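Local coordinates for protein Alpha/beta hydrolase (Streptomyces albidoflavus, PDB 6KSU) that probably catalyses macrolactamization of non-ribosomal peptides, coupling residues of opposite chirality as a penicillin-binding-protein-type cyclase, at residues A164-Y174 with L460-H469; A299-G307 with G374-D382. One frame throughout, in Å; residues are numbered along the deposited sequence.

Interaction 1: residues A164-Y174 with L460-H469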
loop_
_atom_site.group_PDB
_atom_site.type_symbol
_atom_site.label_atom_id
_atom_site.label_comp_id
_atom_site.label_asym_id
_atom_site.label_seq_id
_atom_site.Cartn_x
_atom_site.Cartn_y
_atom_site.Cartn_z
ATOM N N ALA A 164 -1.392 20.766 -7.007
ATOM C CA ALA A 164 -1.121 19.443 -7.537
ATOM C C ALA A 164 0.383 19.239 -7.716
ATOM O O ALA A 164 1.190 20.174 -7.644
ATOM C CB ALA A 164 -1.842 19.246 -8.870
ATOM N N LEU A 165 0.753 17.991 -7.980
ATOM C CA LEU A 165 2.155 17.625 -8.104
ATOM C C LEU A 165 2.677 17.874 -9.515
ATOM O O LEU A 165 3.853 18.218 -9.693
ATOM C CB LEU A 165 2.305 16.156 -7.713
ATOM C CG LEU A 165 3.450 15.606 -6.896
ATOM C CD1 LEU A 165 3.946 16.624 -5.895
ATOM C CD2 LEU A 165 2.927 14.382 -6.167
ATOM N N PHE A 166 1.811 17.709 -10.507
ATOM C CA PHE A 166 2.021 17.815 -11.944
ATOM C C PHE A 166 0.645 17.555 -12.545
ATOM O O PHE A 166 -0.280 17.234 -11.786
ATOM C CB PHE A 166 3.069 16.823 -12.447
ATOM C CG PHE A 166 2.946 15.456 -11.856
ATOM C CD1 PHE A 166 1.907 14.616 -12.224
ATOM C CD2 PHE A 166 3.882 14.998 -10.937
ATOM C CE1 PHE A 166 1.782 13.356 -11.679
ATOM C CE2 PHE A 166 3.775 13.724 -10.381
ATOM C CZ PHE A 166 2.730 12.899 -10.743
ATOM N N PRO A 167 0.434 17.705 -13.857
ATOM C CA PRO A 167 -0.917 17.487 -14.402
ATOM C C PRO A 167 -1.296 16.024 -14.367
ATOM O O PRO A 167 -0.435 15.129 -14.492
ATOM C CB PRO A 167 -0.803 18.009 -15.849
ATOM C CG PRO A 167 0.365 18.973 -15.782
ATOM C CD PRO A 167 1.321 18.308 -14.869
ATOM N N PRO A 168 -2.583 15.714 -14.219
ATOM C CA PRO A 168 -3.005 14.321 -14.018
ATOM C C PRO A 168 -2.562 13.409 -15.154
ATOM O O PRO A 168 -2.867 13.648 -16.323
ATOM C CB PRO A 168 -4.531 14.423 -13.944
ATOM C CG PRO A 168 -4.806 15.845 -13.503
ATOM C CD PRO A 168 -3.691 16.680 -14.065
ATOM N N GLY A 169 -1.829 12.357 -14.799
ATOM C CA GLY A 169 -1.463 11.325 -15.750
ATOM C C GLY A 169 -0.003 11.286 -16.146
ATOM O O GLY A 169 0.406 10.336 -16.824
ATOM N N LEU A 170 0.800 12.269 -15.725
ATOM C CA LEU A 170 2.169 12.373 -16.221
ATOM C C LEU A 170 3.126 11.427 -15.498
ATOM O O LEU A 170 4.142 11.035 -16.079
ATOM C CB LEU A 170 2.646 13.836 -16.132
ATOM C CG LEU A 170 4.004 14.302 -16.704
ATOM C CD1 LEU A 170 5.147 14.149 -15.703
ATOM C CD2 LEU A 170 4.354 13.601 -18.004
ATOM N N ALA A 171 2.813 11.008 -14.268
ATOM C CA ALA A 171 3.736 10.136 -13.550
ATOM C C ALA A 171 3.059 9.483 -12.341
ATOM O O ALA A 171 2.101 10.008 -11.772
ATOM C CB ALA A 171 4.977 10.910 -13.101
ATOM N N PHE A 172 3.610 8.347 -11.932
ATOM C CA PHE A 172 3.164 7.683 -10.715
ATOM C C PHE A 172 3.650 8.449 -9.485
ATOM O O PHE A 172 4.821 8.830 -9.402
ATOM C CB PHE A 172 3.681 6.251 -10.690
ATOM C CG PHE A 172 3.314 5.493 -9.437
ATOM C CD1 PHE A 172 2.134 4.747 -9.381
ATOM C CD2 PHE A 172 4.133 5.529 -8.316
ATOM C CE1 PHE A 172 1.764 4.048 -8.237
ATOM C CE2 PHE A 172 3.778 4.813 -7.146
ATOM C CZ PHE A 172 2.594 4.071 -7.111
ATOM N N SER A 173 2.745 8.703 -8.544
ATOM C CA SER A 173 3.154 9.147 -7.217
ATOM C C SER A 173 2.168 8.603 -6.191
ATOM O O SER A 173 0.976 8.918 -6.241
ATOM C CB SER A 173 3.252 10.674 -7.131
ATOM O OG SER A 173 3.730 11.071 -5.855
ATOM N N TYR A 174 2.667 7.802 -5.250
ATOM C CA TYR A 174 1.787 7.166 -4.277
ATOM C C TYR A 174 1.104 8.221 -3.418
ATOM O O TYR A 174 1.727 9.201 -3.007
ATOM C CB TYR A 174 2.595 6.210 -3.411
ATOM C CG TYR A 174 1.791 5.270 -2.551
ATOM C CD1 TYR A 174 1.648 3.920 -2.900
ATOM C CD2 TYR A 174 1.199 5.706 -1.371
ATOM C CE1 TYR A 174 0.929 3.028 -2.091
ATOM C CE2 TYR A 174 0.472 4.803 -0.549
ATOM C CZ TYR A 174 0.346 3.478 -0.924
ATOM O OH TYR A 174 -0.358 2.603 -0.128
ATOM N N LEU A 460 10.953 16.357 -12.015
ATOM C CA LEU A 460 10.561 15.477 -10.925
ATOM C C LEU A 460 11.750 14.709 -10.381
ATOM O O LEU A 460 12.646 14.301 -11.128
ATOM C CB LEU A 460 9.501 14.459 -11.365
ATOM C CG LEU A 460 8.111 15.039 -11.512
ATOM C CD1 LEU A 460 7.128 13.898 -11.724
ATOM C CD2 LEU A 460 7.798 15.848 -10.263
ATOM N N LEU A 461 11.723 14.504 -9.073
ATOM C CA LEU A 461 12.513 13.498 -8.387
ATOM C C LEU A 461 11.541 12.461 -7.828
ATOM O O LEU A 461 10.568 12.824 -7.154
ATOM C CB LEU A 461 13.331 14.181 -7.282
ATOM C CG LEU A 461 14.216 13.514 -6.235
ATOM C CD1 LEU A 461 15.175 14.581 -5.667
ATOM C CD2 LEU A 461 13.433 12.791 -5.106
ATOM N N GLN A 462 11.764 11.175 -8.126
ATOM C CA GLN A 462 10.964 10.159 -7.462
ATOM C C GLN A 462 11.838 9.060 -6.862
ATOM O O GLN A 462 12.885 8.696 -7.406
ATOM C CB GLN A 462 9.859 9.581 -8.394
ATOM C CG GLN A 462 10.299 8.832 -9.606
ATOM C CD GLN A 462 9.130 8.428 -10.496
ATOM O OE1 GLN A 462 9.322 7.712 -11.469
ATOM N NE2 GLN A 462 7.916 8.884 -10.164
ATOM N N TYR A 463 11.383 8.563 -5.706
ATOM C CA TYR A 463 11.980 7.484 -4.918
ATOM C C TYR A 463 10.929 6.967 -3.948
ATOM O O TYR A 463 10.054 7.721 -3.515
ATOM C CB TYR A 463 13.214 7.948 -4.120
ATOM C CG TYR A 463 12.907 8.771 -2.870
ATOM C CD1 TYR A 463 12.927 8.182 -1.601
ATOM C CD2 TYR A 463 12.616 10.136 -2.952
ATOM C CE1 TYR A 463 12.672 8.927 -0.449
ATOM C CE2 TYR A 463 12.342 10.894 -1.802
ATOM C CZ TYR A 463 12.379 10.274 -0.549
ATOM O OH TYR A 463 12.119 10.984 0.608
ATOM N N GLY A 464 11.054 5.695 -3.568
ATOM C CA GLY A 464 10.029 5.064 -2.734
ATOM C C GLY A 464 8.622 5.206 -3.305
ATOM O O GLY A 464 7.644 5.275 -2.559
ATOM N N GLY A 465 8.509 5.289 -4.631
ATOM C CA GLY A 465 7.234 5.464 -5.303
ATOM C C GLY A 465 6.556 6.804 -5.106
ATOM O O GLY A 465 5.435 6.976 -5.584
ATOM N N ARG A 466 7.178 7.766 -4.423
ATOM C CA ARG A 466 6.631 9.116 -4.375
ATOM C C ARG A 466 7.369 10.014 -5.364
ATOM O O ARG A 466 8.550 9.808 -5.638
ATOM C CB ARG A 466 6.741 9.718 -2.969
ATOM C CG ARG A 466 5.529 9.423 -2.091
ATOM C CD ARG A 466 5.640 8.032 -1.469
ATOM N NE ARG A 466 4.743 7.850 -0.332
ATOM C CZ ARG A 466 4.521 6.675 0.253
ATOM N NH1 ARG A 466 5.153 5.597 -0.210
ATOM N NH2 ARG A 466 3.668 6.575 1.284
ATOM N N ALA A 467 6.647 10.999 -5.912
ATOM C CA ALA A 467 7.225 12.078 -6.697
ATOM C C ALA A 467 7.351 13.316 -5.818
ATOM O O ALA A 467 6.598 13.512 -4.864
ATOM C CB ALA A 467 6.375 12.422 -7.938
ATOM N N MET A 468 8.330 14.143 -6.138
ATOM C CA MET A 468 8.489 15.435 -5.487
ATOM C C MET A 468 8.653 16.478 -6.575
ATOM O O MET A 468 9.495 16.315 -7.458
ATOM C CB MET A 468 9.689 15.420 -4.537
ATOM C CG MET A 468 9.701 14.167 -3.665
ATOM S SD MET A 468 10.476 14.280 -2.055
ATOM C CE MET A 468 9.958 15.875 -1.467
ATOM N N HIS A 469 7.868 17.547 -6.492
ATOM C CA HIS A 469 7.831 18.565 -7.531
ATOM C C HIS A 469 8.934 19.609 -7.346
ATOM O O HIS A 469 8.998 20.276 -6.311
ATOM C CB HIS A 469 6.464 19.253 -7.519
ATOM C CG HIS A 469 6.222 20.121 -8.709
ATOM N ND1 HIS A 469 5.229 21.078 -8.742
ATOM C CD2 HIS A 469 6.839 20.174 -9.915
ATOM C CE1 HIS A 469 5.246 21.682 -9.920
ATOM N NE2 HIS A 469 6.214 21.153 -10.648
HETATM O O HOH W 1 6.340 7.168 -13.000
#
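Tyr-174 and Arg-466 run side by side in the same direction, ring and guanidinium planes 24° apart, with Tyr-174 CD2 lying 3.7 Å above one guanidinium face, offset toward its rim. The arginine chain bends at chi2 (82°) to come alongside, and its NE forms a salt bridge with Asp-140. Next to this pair, Tyr-174 N donates to Gly-465 O at 2.9 Å. One residue earlier, Ser-173 OG stands anti to its own nitrogen and accepts Ala-467 N over 2.9 Å in a nearly straight bond (169°). Farther along, Phe-166 and Leu-460 cross at about a right angle, Phe-166 CD2 meeting Leu-460 CD1 at 3.5 Å. Ala-467 CB reaches the edge of the same ring, in its plane, 3.8 Å from Phe-166 CE2. At the far end Leu-165 O sits over one face of the His-469 imidazole, 3.2 Å from His-469 CG. Two nearly straight bonds, one between backbones and one to the Ser-173 hydroxyl, flanked by apolar contacts, thus fix the barrel's last hairpin against the loop carrying Tyr-174. The hydroxyl of that tyrosine makes weak hydrogen bonds to Ser-83 and Lys-86, consistent with an SxxK-type active site.

Interaction 2: residues A299-G307 with G374-D382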
loop_
_atom_site.group_PDB
_atom_site.type_symbol
_atom_site.label_atom_id
_atom_site.label_comp_id
_atom_site.label_asym_id
_atom_site.label_seq_id
_atom_site.Cartn_x
_atom_site.Cartn_y
_atom_site.Cartn_z
ATOM N N ALA A 299 4.276 4.671 -16.720
ATOM C CA ALA A 299 4.314 5.338 -15.410
ATOM C C ALA A 299 4.777 4.325 -14.357
ATOM O O ALA A 299 3.995 3.820 -13.555
ATOM C CB ALA A 299 2.960 5.940 -15.039
ATOM N N GLU A 300 6.077 4.047 -14.345
ATOM C CA GLU A 300 6.611 3.059 -13.408
ATOM C C GLU A 300 6.564 3.574 -11.965
ATOM O O GLU A 300 6.971 4.712 -11.703
ATOM C CB GLU A 300 8.045 2.683 -13.794
ATOM C CG GLU A 300 8.476 1.290 -13.299
ATOM C CD GLU A 300 9.947 1.211 -12.839
ATOM O OE1 GLU A 300 10.837 1.661 -13.596
ATOM O OE2 GLU A 300 10.205 0.684 -11.723
ATOM N N PRO A 301 6.070 2.761 -10.990
ATOM C CA PRO A 301 6.131 3.134 -9.550
ATOM C C PRO A 301 7.537 2.962 -8.991
ATOM O O PRO A 301 7.845 2.027 -8.240
ATOM C CB PRO A 301 5.115 2.173 -8.909
ATOM C CG PRO A 301 5.071 0.995 -9.806
ATOM C CD PRO A 301 5.464 1.435 -11.203
ATOM N N PHE A 302 8.414 3.899 -9.359
ATOM C CA PHE A 302 9.848 3.726 -9.158
ATOM C C PHE A 302 10.204 3.635 -7.677
ATOM O O PHE A 302 9.938 4.558 -6.904
ATOM C CB PHE A 302 10.605 4.879 -9.825
ATOM C CG PHE A 302 12.055 4.618 -9.979
ATOM C CD1 PHE A 302 12.502 3.717 -10.933
ATOM C CD2 PHE A 302 12.971 5.244 -9.161
ATOM C CE1 PHE A 302 13.835 3.449 -11.075
ATOM C CE2 PHE A 302 14.313 4.983 -9.294
ATOM C CZ PHE A 302 14.745 4.078 -10.253
ATOM N N GLY A 303 10.830 2.532 -7.289
ATOM C CA GLY A 303 11.204 2.317 -5.906
ATOM C C GLY A 303 10.179 1.606 -5.039
ATOM O O GLY A 303 10.396 1.496 -3.827
ATOM N N LEU A 304 9.060 1.129 -5.619
ATOM C CA LEU A 304 8.001 0.402 -4.905
ATOM C C LEU A 304 7.583 -0.886 -5.603
ATOM O O LEU A 304 7.495 -1.921 -4.946
ATOM C CB LEU A 304 6.767 1.295 -4.708
ATOM C CG LEU A 304 6.564 2.040 -3.387
ATOM C CD1 LEU A 304 5.119 2.555 -3.289
ATOM C CD2 LEU A 304 6.935 1.167 -2.169
ATOM N N ALA A 305 7.330 -0.852 -6.910
ATOM C CA ALA A 305 6.928 -2.033 -7.661
ATOM C C ALA A 305 7.325 -1.844 -9.119
ATOM O O ALA A 305 7.754 -0.760 -9.536
ATOM C CB ALA A 305 5.419 -2.280 -7.546
ATOM N N ASP A 306 7.128 -2.904 -9.913
ATOM C CA ASP A 306 7.367 -2.814 -11.351
ATOM C C ASP A 306 6.205 -2.191 -12.116
ATOM O O ASP A 306 6.417 -1.636 -13.198
ATOM C CB ASP A 306 7.682 -4.196 -11.903
ATOM C CG ASP A 306 8.910 -4.775 -11.283
ATOM O OD1 ASP A 306 9.925 -4.048 -11.258
ATOM O OD2 ASP A 306 8.865 -5.928 -10.802
ATOM N N GLY A 307 4.996 -2.245 -11.578
ATOM C CA GLY A 307 3.870 -1.574 -12.198
ATOM C C GLY A 307 2.751 -1.427 -11.197
ATOM O O GLY A 307 2.726 -2.106 -10.164
ATOM N N GLY A 374 7.068 -13.262 -6.067
ATOM C CA GLY A 374 7.981 -12.353 -6.734
ATOM C C GLY A 374 8.684 -11.447 -5.742
ATOM O O GLY A 374 8.190 -11.192 -4.640
ATOM N N HIS A 375 9.861 -10.972 -6.128
ATOM C CA HIS A 375 10.541 -9.924 -5.384
ATOM C C HIS A 375 10.520 -8.624 -6.179
ATOM O O HIS A 375 10.277 -8.598 -7.390
ATOM C CB HIS A 375 11.997 -10.296 -5.056
ATOM C CG HIS A 375 12.208 -11.748 -4.761
ATOM N ND1 HIS A 375 12.347 -12.698 -5.751
ATOM C CD2 HIS A 375 12.319 -12.413 -3.585
ATOM C CE1 HIS A 375 12.524 -13.885 -5.198
ATOM N NE2 HIS A 375 12.511 -13.741 -3.886
ATOM N N TYR A 376 10.769 -7.534 -5.466
ATOM C CA TYR A 376 11.105 -6.267 -6.089
ATOM C C TYR A 376 12.363 -5.746 -5.420
ATOM O O TYR A 376 12.396 -5.583 -4.194
ATOM C CB TYR A 376 9.972 -5.248 -5.969
ATOM C CG TYR A 376 10.373 -3.883 -6.490
ATOM C CD1 TYR A 376 10.306 -3.592 -7.850
ATOM C CD2 TYR A 376 10.841 -2.896 -5.628
ATOM C CE1 TYR A 376 10.667 -2.361 -8.330
ATOM C CE2 TYR A 376 11.215 -1.646 -6.101
ATOM C CZ TYR A 376 11.122 -1.384 -7.456
ATOM O OH TYR A 376 11.504 -0.152 -7.933
ATOM N N ALA A 377 13.394 -5.494 -6.216
ATOM C CA ALA A 377 14.594 -4.820 -5.746
ATOM C C ALA A 377 14.777 -3.536 -6.539
ATOM O O ALA A 377 14.446 -3.486 -7.726
ATOM C CB ALA A 377 15.830 -5.716 -5.888
ATOM N N LEU A 378 15.285 -2.496 -5.877
ATOM C CA LEU A 378 15.636 -1.271 -6.586
ATOM C C LEU A 378 16.768 -1.560 -7.571
ATOM O O LEU A 378 17.585 -2.455 -7.349
ATOM C CB LEU A 378 16.085 -0.175 -5.613
ATOM C CG LEU A 378 15.198 0.391 -4.494
ATOM C CD1 LEU A 378 15.771 0.047 -3.125
ATOM C CD2 LEU A 378 15.044 1.905 -4.630
ATOM N N PRO A 379 16.858 -0.808 -8.658
ATOM C CA PRO A 379 18.017 -0.959 -9.541
ATOM C C PRO A 379 19.299 -0.540 -8.840
ATOM O O PRO A 379 19.316 0.354 -7.990
ATOM C CB PRO A 379 17.699 -0.024 -10.712
ATOM C CG PRO A 379 16.760 0.990 -10.125
ATOM C CD PRO A 379 15.936 0.242 -9.121
ATOM N N VAL A 380 20.381 -1.212 -9.196
ATOM C CA VAL A 380 21.726 -0.810 -8.799
ATOM C C VAL A 380 22.450 -0.358 -10.063
ATOM O O VAL A 380 22.483 -1.106 -11.051
ATOM C CB VAL A 380 22.475 -1.951 -8.093
ATOM C CG1 VAL A 380 23.824 -1.469 -7.590
ATOM C CG2 VAL A 380 21.636 -2.493 -6.945
ATOM N N PRO A 381 23.015 0.850 -10.092
ATOM C CA PRO A 381 23.544 1.398 -11.354
ATOM C C PRO A 381 24.859 0.743 -11.758
ATOM O O PRO A 381 25.775 0.607 -10.942
ATOM C CB PRO A 381 23.741 2.886 -11.039
ATOM C CG PRO A 381 22.990 3.130 -9.762
ATOM C CD PRO A 381 23.017 1.845 -9.009
ATOM N N ASP A 382 24.947 0.353 -13.037
ATOM C CA ASP A 382 26.176 -0.236 -13.569
ATOM C C ASP A 382 27.286 0.797 -13.660
ATOM O O ASP A 382 28.446 0.511 -13.338
ATOM C CB ASP A 382 25.951 -0.811 -14.972
ATOM C CG ASP A 382 24.735 -1.700 -15.070
ATOM O OD1 ASP A 382 24.531 -2.278 -16.161
ATOM O OD2 ASP A 382 23.985 -1.820 -14.082
HETATM O O HOH W 2 11.100 -7.683 -9.816
HETATM O O HOH W 3 12.656 -3.846 -10.177
#
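Asp-306 OD2 is gripped twice, by Gly-316 N and by a water 3.0 Å away that also donates to His-375 O (2.7 Å from the water). The other carboxylate oxygen repeats the bridge: a second water stands 2.9 Å from Asp-306 OD1 and passes its other proton to Ala-377 O. Both oxygens are therefore engaged, which should hold the carboxylate's rotation. Asp-306 OD1 also lies at the edge of the Tyr-376 ring, near its plane and 3.5 Å from Tyr-376 CD1, with the carboxylate turned 60° from the ring. Tyr-376 is the central side chain. With CG anti to the backbone N (chi1 174°), the ring lies along the 303-306 backbone and lays one face against the Leu-304 to Ala-305 peptide. Ala-305 N stands 3.8 Å above the ring plane, over its centre, whereas the Leu-304 carbonyl carbon is displaced toward the rim. At the far end of the ring, Tyr-376 OH accepts Gly-303 N at 2.8 Å, a short bond but a bent one (136°). Beyond it, Pro-379 CG comes to 3.7 Å from Phe-302 CZ, and Leu-378 CD2 approaches Gly-303 CA. Within 299-307, Pro-301 is the centre of an inverse gamma turn, and its O accepts both Leu-304 N and Ala-305 N. The loop before strand 307-308 is thus joined to the extended connection running toward strand 394-398. Ala-305 packs on strand 313-315, while Phe-302 and Pro-379 both rest on Leu-432 of strand 432-437, where the connection reaches the barrel.

How the interactions relate
From the N terminus, the chain first passes 164-174, the loop between helices 153-160 and 176-189, whose partner comes only at the last barrel hairpin, 460-469; interaction 1 therefore closes a loop of nearly 300 residues. Interaction 2 is nested inside it, joining 299-307 to 374-382 before the barrel strands begin at 394. The two centres lie about 15 Å apart and the contacts meet directly: Gly-465 N is 2.8 Å from Phe-302 O, a probable hydrogen bond, and Phe-172 CD2 packs at 3.4 Å on Pro-301 CA. Loop 299-307 thus touches both segments of interaction 1, and together the contacts tie the beta-lactamase-like domain to the C-terminal barrel.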